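Local coordinates for protein glucose-6-phosphate isomerase (Thermus thermophilus, PDB 1ZZG) that probably catalyses the reversible isomerization of glucose 6-phosphate to fructose 6-phosphate, a step shared by glycolysis and gluconeogenesis, at residues Trp65-Val70 with Gly92-Tyr97; Lys306-Val311 with Ala357-Tyr362; Leu209-Arg214 with Ser370-Gly375; Pro21-Ala26 with Gly389-Val394. All blocks are in the same frame, centred on the assembly; numbering follows the deposited sequence.

Contact 1: Trp65-Val70 with Gly92-Tyr97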
# COMPACT_ATOMS: atom_id res chain seq x y z
N TRP A 65 1.32 18.68 25.29
CA TRP A 65 1.48 17.42 26.02
C TRP A 65 1.27 16.17 25.16
O TRP A 65 1.63 15.07 25.58
CB TRP A 65 0.49 17.37 27.18
CG TRP A 65 -0.92 17.63 26.75
CD1 TRP A 65 -1.56 18.84 26.69
CD2 TRP A 65 -1.85 16.66 26.24
NE1 TRP A 65 -2.83 18.68 26.18
CE2 TRP A 65 -3.03 17.36 25.89
CE3 TRP A 65 -1.80 15.27 26.05
CZ2 TRP A 65 -4.15 16.71 25.36
CZ3 TRP A 65 -2.91 14.63 25.52
CH2 TRP A 65 -4.07 15.35 25.18
N VAL A 66 0.70 16.33 23.98
CA VAL A 66 0.44 15.19 23.10
C VAL A 66 1.70 14.54 22.52
O VAL A 66 2.51 15.20 21.88
CB VAL A 66 -0.49 15.58 21.93
CG1 VAL A 66 -0.64 14.40 20.97
CG2 VAL A 66 -1.85 16.00 22.46
N GLU A 67 1.84 13.24 22.77
CA GLU A 67 2.97 12.46 22.25
C GLU A 67 2.43 11.42 21.28
O GLU A 67 3.16 10.92 20.42
CB GLU A 67 3.73 11.77 23.38
CG GLU A 67 4.72 12.66 24.11
CD GLU A 67 5.55 11.89 25.14
OE1 GLU A 67 6.01 10.77 24.81
OE2 GLU A 67 5.74 12.40 26.26
N ASP A 68 1.16 11.07 21.44
CA ASP A 68 0.52 10.10 20.57
C ASP A 68 -0.81 10.65 20.07
O ASP A 68 -1.65 11.08 20.85
CB ASP A 68 0.31 8.78 21.32
CG ASP A 68 1.62 8.06 21.62
OD1 ASP A 68 2.08 7.27 20.76
OD2 ASP A 68 2.20 8.30 22.70
N PHE A 69 -0.98 10.65 18.75
CA PHE A 69 -2.19 11.16 18.11
C PHE A 69 -2.92 9.98 17.47
O PHE A 69 -2.43 9.40 16.50
CB PHE A 69 -1.79 12.17 17.03
CG PHE A 69 -2.94 12.94 16.45
CD1 PHE A 69 -3.16 14.26 16.83
CD2 PHE A 69 -3.80 12.36 15.52
CE1 PHE A 69 -4.22 15.00 16.28
CE2 PHE A 69 -4.85 13.08 14.97
CZ PHE A 69 -5.06 14.41 15.35
N VAL A 70 -4.07 9.61 18.02
CA VAL A 70 -4.84 8.50 17.48
C VAL A 70 -5.97 9.03 16.59
O VAL A 70 -6.94 9.59 17.09
CB VAL A 70 -5.46 7.62 18.61
CG1 VAL A 70 -6.35 6.53 18.01
CG2 VAL A 70 -4.34 6.99 19.46
N GLY A 92 7.84 14.43 15.74
CA GLY A 92 8.15 13.17 16.40
C GLY A 92 6.93 12.61 17.10
O GLY A 92 6.99 11.54 17.70
N VAL A 93 5.82 13.34 17.07
CA VAL A 93 4.59 12.84 17.67
C VAL A 93 4.27 11.55 16.92
O VAL A 93 4.44 11.48 15.71
CB VAL A 93 3.41 13.84 17.49
CG1 VAL A 93 2.09 13.17 17.85
CG2 VAL A 93 3.63 15.05 18.37
N ARG A 94 3.84 10.53 17.65
CA ARG A 94 3.53 9.24 17.04
C ARG A 94 2.07 9.17 16.64
O ARG A 94 1.18 9.39 17.47
CB ARG A 94 3.84 8.10 18.02
CG ARG A 94 5.31 8.00 18.45
CD ARG A 94 5.49 6.93 19.51
NE ARG A 94 4.88 7.31 20.79
CZ ARG A 94 5.51 7.99 21.75
NH1 ARG A 94 6.78 8.37 21.58
NH2 ARG A 94 4.88 8.30 22.87
N PHE A 95 1.81 8.87 15.38
CA PHE A 95 0.44 8.78 14.88
C PHE A 95 -0.02 7.34 14.74
O PHE A 95 0.74 6.45 14.31
CB PHE A 95 0.33 9.52 13.54
CG PHE A 95 0.36 11.01 13.68
CD1 PHE A 95 -0.83 11.74 13.71
CD2 PHE A 95 1.56 11.70 13.81
CE1 PHE A 95 -0.83 13.12 13.87
CE2 PHE A 95 1.59 13.09 13.97
CZ PHE A 95 0.39 13.80 14.00
N HIS A 96 -1.27 7.10 15.12
CA HIS A 96 -1.88 5.78 15.08
C HIS A 96 -3.21 5.95 14.36
O HIS A 96 -4.03 6.79 14.74
CB HIS A 96 -2.10 5.27 16.50
CG HIS A 96 -0.88 5.39 17.36
ND1 HIS A 96 0.20 4.54 17.25
CD2 HIS A 96 -0.55 6.30 18.31
CE1 HIS A 96 1.14 4.92 18.09
NE2 HIS A 96 0.72 5.99 18.75
N TYR A 97 -3.43 5.15 13.32
CA TYR A 97 -4.63 5.27 12.52
C TYR A 97 -5.62 4.12 12.67
O TYR A 97 -5.32 2.98 12.31
CB TYR A 97 -4.24 5.42 11.04
CG TYR A 97 -3.38 6.63 10.77
CD1 TYR A 97 -3.95 7.86 10.44
CD2 TYR A 97 -1.98 6.57 10.88
CE1 TYR A 97 -3.18 9.00 10.24
CE2 TYR A 97 -1.19 7.71 10.67
CZ TYR A 97 -1.80 8.92 10.35
OH TYR A 97 -1.04 10.06 10.16
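The imidazole of H96 and the carboxylate of D68 lie nearly coplanar, their planes 19° apart, and H96 NE2 at the ring edge meets D68 OD1 almost head-on at 2.7 Å, on the lone pair anti to the other oxygen. The R94 guanidinium meets the same carboxylate side-on, from above its plane: R94 NE reaches D68 OD1 at 2.8 Å and NH2 reaches D68 OD2. D68 OD1 takes two donors, which should favour a charged carboxylate. The bend of R94 at chi3 (-70°) brings its head to the neighbouring strand, where the backbone O of E67 lies off-centre over one guanidinium face. E67 OE1 adds only a weak salt bridge to R94 NH2; its OE2 pairs with K117.

Strands 68-72 and 94-98 are the parallel pair of a right-handed beta-alpha-beta unit, connected through helix 79-88, in an SIS (sugar isomerase) sheet. Backbone hydrogen bonds R94 N to E67 O, F69 N to R94 O and H96 N to F69 O (2.9 Å) join them. On the face opposite H96, F69 and F95 meet obliquely, planes 37° apart, F95 CE1 lying 3.3 Å from F69 CG, and helix 193-201 packs on both rings through P198 and F201.

Contact 2: Lys306-Val311 with Ala357-Tyr362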
# COMPACT_ATOMS: atom_id res chain seq x y z
N LYS A 306 -1.96 0.00 -20.11
CA LYS A 306 -1.86 0.95 -19.02
C LYS A 306 -1.40 2.34 -19.45
O LYS A 306 -0.80 2.52 -20.51
CB LYS A 306 -0.87 0.42 -17.98
CG LYS A 306 -1.18 -0.98 -17.46
CD LYS A 306 0.02 -1.57 -16.73
CE LYS A 306 -0.32 -2.94 -16.11
NZ LYS A 306 -0.73 -3.95 -17.12
N LEU A 307 -1.72 3.32 -18.61
CA LEU A 307 -1.26 4.69 -18.79
C LEU A 307 -0.55 4.87 -17.46
O LEU A 307 -1.17 4.75 -16.40
CB LEU A 307 -2.41 5.69 -18.89
CG LEU A 307 -1.93 7.16 -18.83
CD1 LEU A 307 -1.03 7.46 -20.02
CD2 LEU A 307 -3.12 8.11 -18.81
N LEU A 308 0.75 5.13 -17.50
CA LEU A 308 1.51 5.29 -16.27
C LEU A 308 2.00 6.70 -16.02
O LEU A 308 2.57 7.34 -16.90
CB LEU A 308 2.71 4.34 -16.24
CG LEU A 308 2.43 2.84 -16.40
CD1 LEU A 308 2.50 2.45 -17.87
CD2 LEU A 308 3.46 2.05 -15.61
N ALA A 309 1.76 7.18 -14.80
CA ALA A 309 2.20 8.49 -14.40
C ALA A 309 3.25 8.30 -13.31
O ALA A 309 3.01 7.60 -12.32
CB ALA A 309 1.02 9.30 -13.86
N LEU A 310 4.41 8.91 -13.51
CA LEU A 310 5.49 8.82 -12.54
C LEU A 310 5.74 10.19 -11.90
O LEU A 310 5.99 11.17 -12.59
CB LEU A 310 6.79 8.33 -13.21
CG LEU A 310 7.12 6.84 -13.16
CD1 LEU A 310 6.04 6.03 -13.87
CD2 LEU A 310 8.47 6.60 -13.81
N VAL A 311 5.64 10.23 -10.58
CA VAL A 311 5.87 11.46 -9.83
C VAL A 311 7.31 11.41 -9.36
O VAL A 311 7.68 10.53 -8.57
CB VAL A 311 4.91 11.53 -8.63
CG1 VAL A 311 5.17 12.80 -7.82
CG2 VAL A 311 3.48 11.48 -9.12
N ALA A 357 9.62 -0.02 -23.46
CA ALA A 357 8.79 -1.22 -23.53
C ALA A 357 7.49 -0.96 -24.29
O ALA A 357 6.68 -1.87 -24.49
CB ALA A 357 8.49 -1.72 -22.12
N GLY A 358 7.27 0.29 -24.70
CA GLY A 358 6.07 0.63 -25.45
C GLY A 358 4.86 1.10 -24.65
O GLY A 358 3.78 1.30 -25.22
N GLN A 359 5.02 1.29 -23.35
CA GLN A 359 3.92 1.73 -22.50
C GLN A 359 3.70 3.24 -22.60
O GLN A 359 4.64 4.01 -22.77
CB GLN A 359 4.18 1.37 -21.03
CG GLN A 359 4.16 -0.12 -20.71
CD GLN A 359 2.77 -0.71 -20.69
OE1 GLN A 359 1.82 -0.11 -21.18
NE2 GLN A 359 2.64 -1.90 -20.13
N ARG A 360 2.44 3.65 -22.52
CA ARG A 360 2.11 5.07 -22.55
C ARG A 360 2.45 5.59 -21.16
O ARG A 360 1.78 5.25 -20.18
CB ARG A 360 0.63 5.27 -22.88
CG ARG A 360 0.29 5.08 -24.36
CD ARG A 360 1.00 6.15 -25.20
NE ARG A 360 0.75 6.06 -26.63
CZ ARG A 360 -0.37 6.44 -27.23
NH1 ARG A 360 -1.37 6.95 -26.53
NH2 ARG A 360 -0.49 6.32 -28.55
N VAL A 361 3.49 6.42 -21.07
CA VAL A 361 3.93 6.96 -19.80
C VAL A 361 4.32 8.43 -19.87
O VAL A 361 4.78 8.91 -20.90
CB VAL A 361 5.13 6.15 -19.26
CG1 VAL A 361 6.30 6.24 -20.24
CG2 VAL A 361 5.54 6.67 -17.88
N TYR A 362 4.12 9.14 -18.76
CA TYR A 362 4.47 10.54 -18.65
C TYR A 362 4.92 10.77 -17.22
O TYR A 362 4.73 9.91 -16.36
CB TYR A 362 3.27 11.44 -18.99
CG TYR A 362 2.09 11.35 -18.04
CD1 TYR A 362 2.00 12.20 -16.94
CD2 TYR A 362 1.06 10.43 -18.26
CE1 TYR A 362 0.90 12.14 -16.07
CE2 TYR A 362 -0.04 10.37 -17.40
CZ TYR A 362 -0.11 11.22 -16.32
OH TYR A 362 -1.20 11.18 -15.50
O HOH W 1 0.29 1.56 -22.68
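Strands 306-313 and 360-366 run parallel in the mixed sheet of the second SIS-type domain, and the ring of Y362 lies across strand 306-313. Its CG sits in the crowded position between backbone N and carbonyl carbon (chi1 66°), which swings the ring there. One ring face lies over A309, whose CA stands above the ring centre and whose CB is 3.3 Å from Y362 CZ. L307 crosses the tyrosine at about a right angle and puts CG at the ring edge, 4.0 Å from Y362 CE2.

On the opposite face of the sheet L308 and V361 pair, with V361 CG2 4.0 Å from L308 CB, and helix 339-356 packs on V361 and L310. Three backbone hydrogen bonds hold the strands: L308 N to R360 O (2.9 Å), Y362 N to L308 O and L310 N to Y362 O. Where the pair opens, Q359, bent at chi2 (-75°), lays CB against L308 CD1 and gives its NE2 to F299 O and P303 O. A water fills in, donating to K306 O at 2.6 Å and to Q359 OE1 at 2.7 Å while accepting from R360 N.

Contact 3: Leu209-Arg214 with Ser370-Gly375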
# COMPACT_ATOMS: atom_id res chain seq x y z
N LEU A 209 1.46 24.41 2.72
CA LEU A 209 0.61 23.41 2.08
C LEU A 209 -0.51 24.10 1.31
O LEU A 209 -0.74 23.80 0.14
CB LEU A 209 0.03 22.47 3.14
CG LEU A 209 -0.81 21.29 2.65
CD1 LEU A 209 0.08 20.24 1.98
CD2 LEU A 209 -1.55 20.69 3.84
N LEU A 210 -1.21 25.04 1.96
CA LEU A 210 -2.32 25.74 1.31
C LEU A 210 -1.85 26.67 0.19
O LEU A 210 -2.55 26.86 -0.80
CB LEU A 210 -3.15 26.51 2.35
CG LEU A 210 -3.74 25.67 3.50
CD1 LEU A 210 -4.61 26.54 4.39
CD2 LEU A 210 -4.57 24.51 2.93
N MET A 211 -0.66 27.25 0.35
CA MET A 211 -0.10 28.13 -0.67
C MET A 211 0.13 27.32 -1.95
O MET A 211 -0.18 27.78 -3.04
CB MET A 211 1.24 28.70 -0.21
CG MET A 211 1.15 29.67 0.95
SD MET A 211 2.82 30.13 1.47
CE MET A 211 3.56 30.50 -0.17
N GLY A 212 0.68 26.12 -1.80
CA GLY A 212 0.91 25.27 -2.95
C GLY A 212 -0.39 24.90 -3.62
O GLY A 212 -0.48 24.86 -4.85
N ALA A 213 -1.42 24.63 -2.82
CA ALA A 213 -2.73 24.27 -3.38
C ALA A 213 -3.29 25.48 -4.15
O ALA A 213 -3.93 25.32 -5.19
CB ALA A 213 -3.69 23.84 -2.26
N ARG A 214 -3.05 26.68 -3.63
CA ARG A 214 -3.50 27.91 -4.28
C ARG A 214 -2.85 28.00 -5.67
O ARG A 214 -3.48 28.41 -6.64
CB ARG A 214 -3.12 29.12 -3.44
CG ARG A 214 -3.78 30.44 -3.85
CD ARG A 214 -3.45 31.52 -2.82
NE ARG A 214 -3.61 31.00 -1.47
CZ ARG A 214 -2.90 31.41 -0.42
NH1 ARG A 214 -1.98 32.35 -0.56
NH2 ARG A 214 -3.09 30.85 0.77
N SER A 370 8.00 18.78 -0.51
CA SER A 370 7.72 19.80 0.50
C SER A 370 6.22 20.07 0.57
O SER A 370 5.48 19.74 -0.35
CB SER A 370 8.44 21.10 0.13
OG SER A 370 8.02 21.57 -1.14
N PRO A 371 5.76 20.66 1.68
CA PRO A 371 4.33 20.95 1.82
C PRO A 371 3.82 21.74 0.60
O PRO A 371 2.77 21.44 0.04
CB PRO A 371 4.27 21.78 3.11
CG PRO A 371 5.40 21.20 3.92
CD PRO A 371 6.50 21.08 2.89
N TYR A 372 4.60 22.73 0.19
CA TYR A 372 4.26 23.58 -0.96
C TYR A 372 4.08 22.75 -2.23
O TYR A 372 3.02 22.80 -2.87
CB TYR A 372 5.36 24.62 -1.17
CG TYR A 372 5.13 25.60 -2.31
CD1 TYR A 372 4.28 26.70 -2.16
CD2 TYR A 372 5.79 25.44 -3.53
CE1 TYR A 372 4.09 27.61 -3.20
CE2 TYR A 372 5.61 26.35 -4.57
CZ TYR A 372 4.76 27.43 -4.40
OH TYR A 372 4.59 28.32 -5.44
N ALA A 373 5.09 21.96 -2.57
CA ALA A 373 5.04 21.13 -3.77
C ALA A 373 3.98 20.02 -3.71
O ALA A 373 3.32 19.74 -4.71
CB ALA A 373 6.43 20.50 -4.03
N VAL A 374 3.82 19.40 -2.55
CA VAL A 374 2.84 18.33 -2.41
C VAL A 374 1.41 18.89 -2.36
O VAL A 374 0.49 18.28 -2.90
CB VAL A 374 3.15 17.47 -1.16
CG1 VAL A 374 2.05 16.43 -0.94
CG2 VAL A 374 4.51 16.77 -1.34
N GLY A 375 1.24 20.04 -1.72
CA GLY A 375 -0.07 20.67 -1.66
C GLY A 375 -0.49 21.01 -3.09
O GLY A 375 -1.65 20.90 -3.47
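Backbone-to-backbone approach dominates here, because each helix offers a glycine to the other. The segments 209-214 and 371-375 cross at -41° with their axes only 6.6 Å apart, close enough for CA-H...O contacts between the main chains. G212 CA lies 3.2 Å from Y372 O, and the CA-H of L209 is directed almost straight at P371 O. A third such contact, more bent, runs from A213 CA to G375 O at 3.5 Å. The sides of G212 and G375 that face the other helix are filled by Y372 O and L209 O, so the absence of side chains permits the close approach.

The apolar contacts flank this close crossing. L209 has CG anti to its backbone N (chi1 -176°), which brings the end of the side chain back to the partner helix, and its CD1 rests 3.7 Å from G375 CA and close to P371 O. P371 CB lies over the backbone of L209. Toward the more exposed flank, Y372, likewise with CG anti to N (chi1 -179°), reaches across to G212, its CD1 3.7 Å from G212 CA; M211 CB meets the edge of the same ring, at 4.1 Å from Y372 CD1.

The polar contribution within these segments is the N-cap of helix 371-391: S370 OG accepts from A373 N at 3.3 Å and is also hydrogen-bonded to E368 OE2.

The crossing joins helix 206-221 to the first turn of helix 371-391, which directly follows strand 360-366. Helix 79-88 packs against L209, P371 and V374, and helix 193-201 lies on L209.

Contact 4: Pro21-Ala26 with Gly389-Val394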
# COMPACT_ATOMS: atom_id res chain seq x y z
N PRO A 21 -10.99 22.78 -27.51
CA PRO A 21 -12.39 23.14 -27.27
C PRO A 21 -13.09 22.22 -26.27
O PRO A 21 -13.87 22.68 -25.43
CB PRO A 21 -13.01 23.06 -28.66
CG PRO A 21 -11.87 23.51 -29.54
CD PRO A 21 -10.71 22.73 -28.96
N LEU A 22 -12.81 20.93 -26.37
CA LEU A 22 -13.40 19.92 -25.48
C LEU A 22 -12.97 20.17 -24.04
O LEU A 22 -13.79 20.11 -23.12
CB LEU A 22 -12.96 18.51 -25.90
CG LEU A 22 -13.63 17.37 -25.12
CD1 LEU A 22 -15.05 17.21 -25.61
CD2 LEU A 22 -12.86 16.08 -25.29
N LEU A 23 -11.69 20.45 -23.85
CA LEU A 23 -11.15 20.71 -22.52
C LEU A 23 -11.71 22.02 -21.96
O LEU A 23 -12.06 22.10 -20.78
CB LEU A 23 -9.61 20.76 -22.57
CG LEU A 23 -8.88 19.46 -22.94
CD1 LEU A 23 -7.40 19.73 -23.13
CD2 LEU A 23 -9.09 18.42 -21.85
N GLU A 24 -11.79 23.05 -22.80
CA GLU A 24 -12.31 24.35 -22.37
C GLU A 24 -13.75 24.22 -21.88
O GLU A 24 -14.13 24.83 -20.88
CB GLU A 24 -12.27 25.36 -23.53
CG GLU A 24 -10.88 25.67 -24.08
CD GLU A 24 -10.03 26.49 -23.14
OE1 GLU A 24 -10.53 26.92 -22.08
OE2 GLU A 24 -8.85 26.72 -23.48
N GLU A 25 -14.54 23.43 -22.59
CA GLU A 25 -15.94 23.22 -22.23
C GLU A 25 -16.05 22.42 -20.94
O GLU A 25 -16.91 22.69 -20.10
CB GLU A 25 -16.67 22.51 -23.38
CG GLU A 25 -18.11 22.11 -23.09
CD GLU A 25 -18.98 23.27 -22.65
OE1 GLU A 25 -18.57 24.44 -22.83
OE2 GLU A 25 -20.09 23.01 -22.12
N ALA A 26 -15.18 21.43 -20.76
CA ALA A 26 -15.19 20.63 -19.54
C ALA A 26 -14.95 21.56 -18.35
O ALA A 26 -15.65 21.49 -17.34
CB ALA A 26 -14.11 19.54 -19.61
N GLY A 389 -14.44 14.35 -14.52
CA GLY A 389 -15.84 14.08 -14.22
C GLY A 389 -16.72 14.65 -15.32
O GLY A 389 -17.75 14.07 -15.68
N GLU A 390 -16.31 15.80 -15.85
CA GLU A 390 -17.06 16.45 -16.92
C GLU A 390 -16.81 15.74 -18.26
O GLU A 390 -17.75 15.50 -19.02
CB GLU A 390 -16.65 17.93 -17.05
CG GLU A 390 -16.98 18.79 -15.83
CD GLU A 390 -18.43 18.69 -15.40
OE1 GLU A 390 -19.29 18.36 -16.26
OE2 GLU A 390 -18.73 18.95 -14.21
N LEU A 391 -15.55 15.43 -18.54
CA LEU A 391 -15.20 14.76 -19.79
C LEU A 391 -15.86 13.40 -19.92
O LEU A 391 -16.19 12.97 -21.03
CB LEU A 391 -13.68 14.60 -19.90
CG LEU A 391 -12.86 15.89 -20.08
CD1 LEU A 391 -11.39 15.57 -19.92
CD2 LEU A 391 -13.13 16.49 -21.46
N TRP A 392 -16.06 12.70 -18.80
CA TRP A 392 -16.68 11.38 -18.84
C TRP A 392 -18.16 11.41 -18.48
O TRP A 392 -18.81 10.37 -18.39
CB TRP A 392 -15.94 10.41 -17.91
CG TRP A 392 -14.52 10.13 -18.34
CD1 TRP A 392 -13.90 10.61 -19.46
CD2 TRP A 392 -13.55 9.36 -17.64
NE1 TRP A 392 -12.59 10.18 -19.49
CE2 TRP A 392 -12.35 9.41 -18.38
CE3 TRP A 392 -13.57 8.62 -16.44
CZ2 TRP A 392 -11.17 8.76 -17.97
CZ3 TRP A 392 -12.40 7.97 -16.03
CH2 TRP A 392 -11.22 8.05 -16.80
N GLU A 393 -18.70 12.61 -18.29
CA GLU A 393 -20.11 12.79 -17.98
C GLU A 393 -20.62 11.99 -16.79
O GLU A 393 -21.64 11.29 -16.88
CB GLU A 393 -20.96 12.46 -19.21
CG GLU A 393 -20.54 13.25 -20.44
CD GLU A 393 -21.48 13.06 -21.61
OE1 GLU A 393 -21.78 11.90 -21.96
OE2 GLU A 393 -21.91 14.08 -22.19
N VAL A 394 -19.91 12.09 -15.68
CA VAL A 394 -20.30 11.39 -14.47
C VAL A 394 -20.31 12.39 -13.33
O VAL A 394 -19.80 13.50 -13.45
CB VAL A 394 -19.28 10.28 -14.11
CG1 VAL A 394 -19.29 9.19 -15.17
CG2 VAL A 394 -17.89 10.88 -13.97
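L391 carries the apolar core of the contact, its isobutyl group meeting three residues of helix 20-32. With CG anti to its own carbonyl carbon (chi1 -68°), the branch fork is directed at the other helix and its two methyls divide the work. L391 CD2 takes the tighter share, 3.7 Å from A26 CB and 3.8 Å from L22 CG. L22, L23 and A26 together line the apolar surface that L391 meets, L22 and L23 standing four and three residues before A26. A26 is also where the backbones come nearest, its CA 5.3 Å from E390 CA. Its small methyl lets E390 approach as well, A26 CB to E390 CB at 3.9 Å, and E390 CG makes the closest contact of all, 3.4 Å from A26 O. Only the carboxylate of this buried residue leads away: a bend at chi2 (-53°) carries it off, and OE2 forms a salt bridge with K33.

The contact is plain helix-to-helix packing: helix 20-32, near the N terminus, sits against the last turn of the long helix 371-391. That helix ends in a Schellman motif at E393, which has positive phi, so the chain turns away directly beyond L391. Helix 228-238 flanks the join, H237 touching both L22 and L391 and L234 touching L23.

The packing is looser toward L23, which crosses L391 obliquely with its CD2 4.1 Å from L391 CD1. The solvent side belongs to L22, an exposed residue that reaches L391 because its CG stands anti to the backbone N (chi1 -174°).

How the contacts relate
Near the N terminus the chain forms helix 20-32, whose partner at 389-394 comes only near the C-terminal end; contact 4 therefore closes a loop that encloses the other three. Contact 1 closes early, within the beta-alpha-beta unit of the five-stranded parallel sheet. Helix 206-221 follows, and contact 3 later joins it to helix 371-391, enclosing contact 2, which pairs two strands of the mixed sheet. Contact 1 precedes both in series and lies across the chain's centre from contact 2, their centres 38 Å apart. Strand 360-366 leads into helix 371-391, whose two ends serve contacts 3 and 4, with nearest atoms about 17 Å apart.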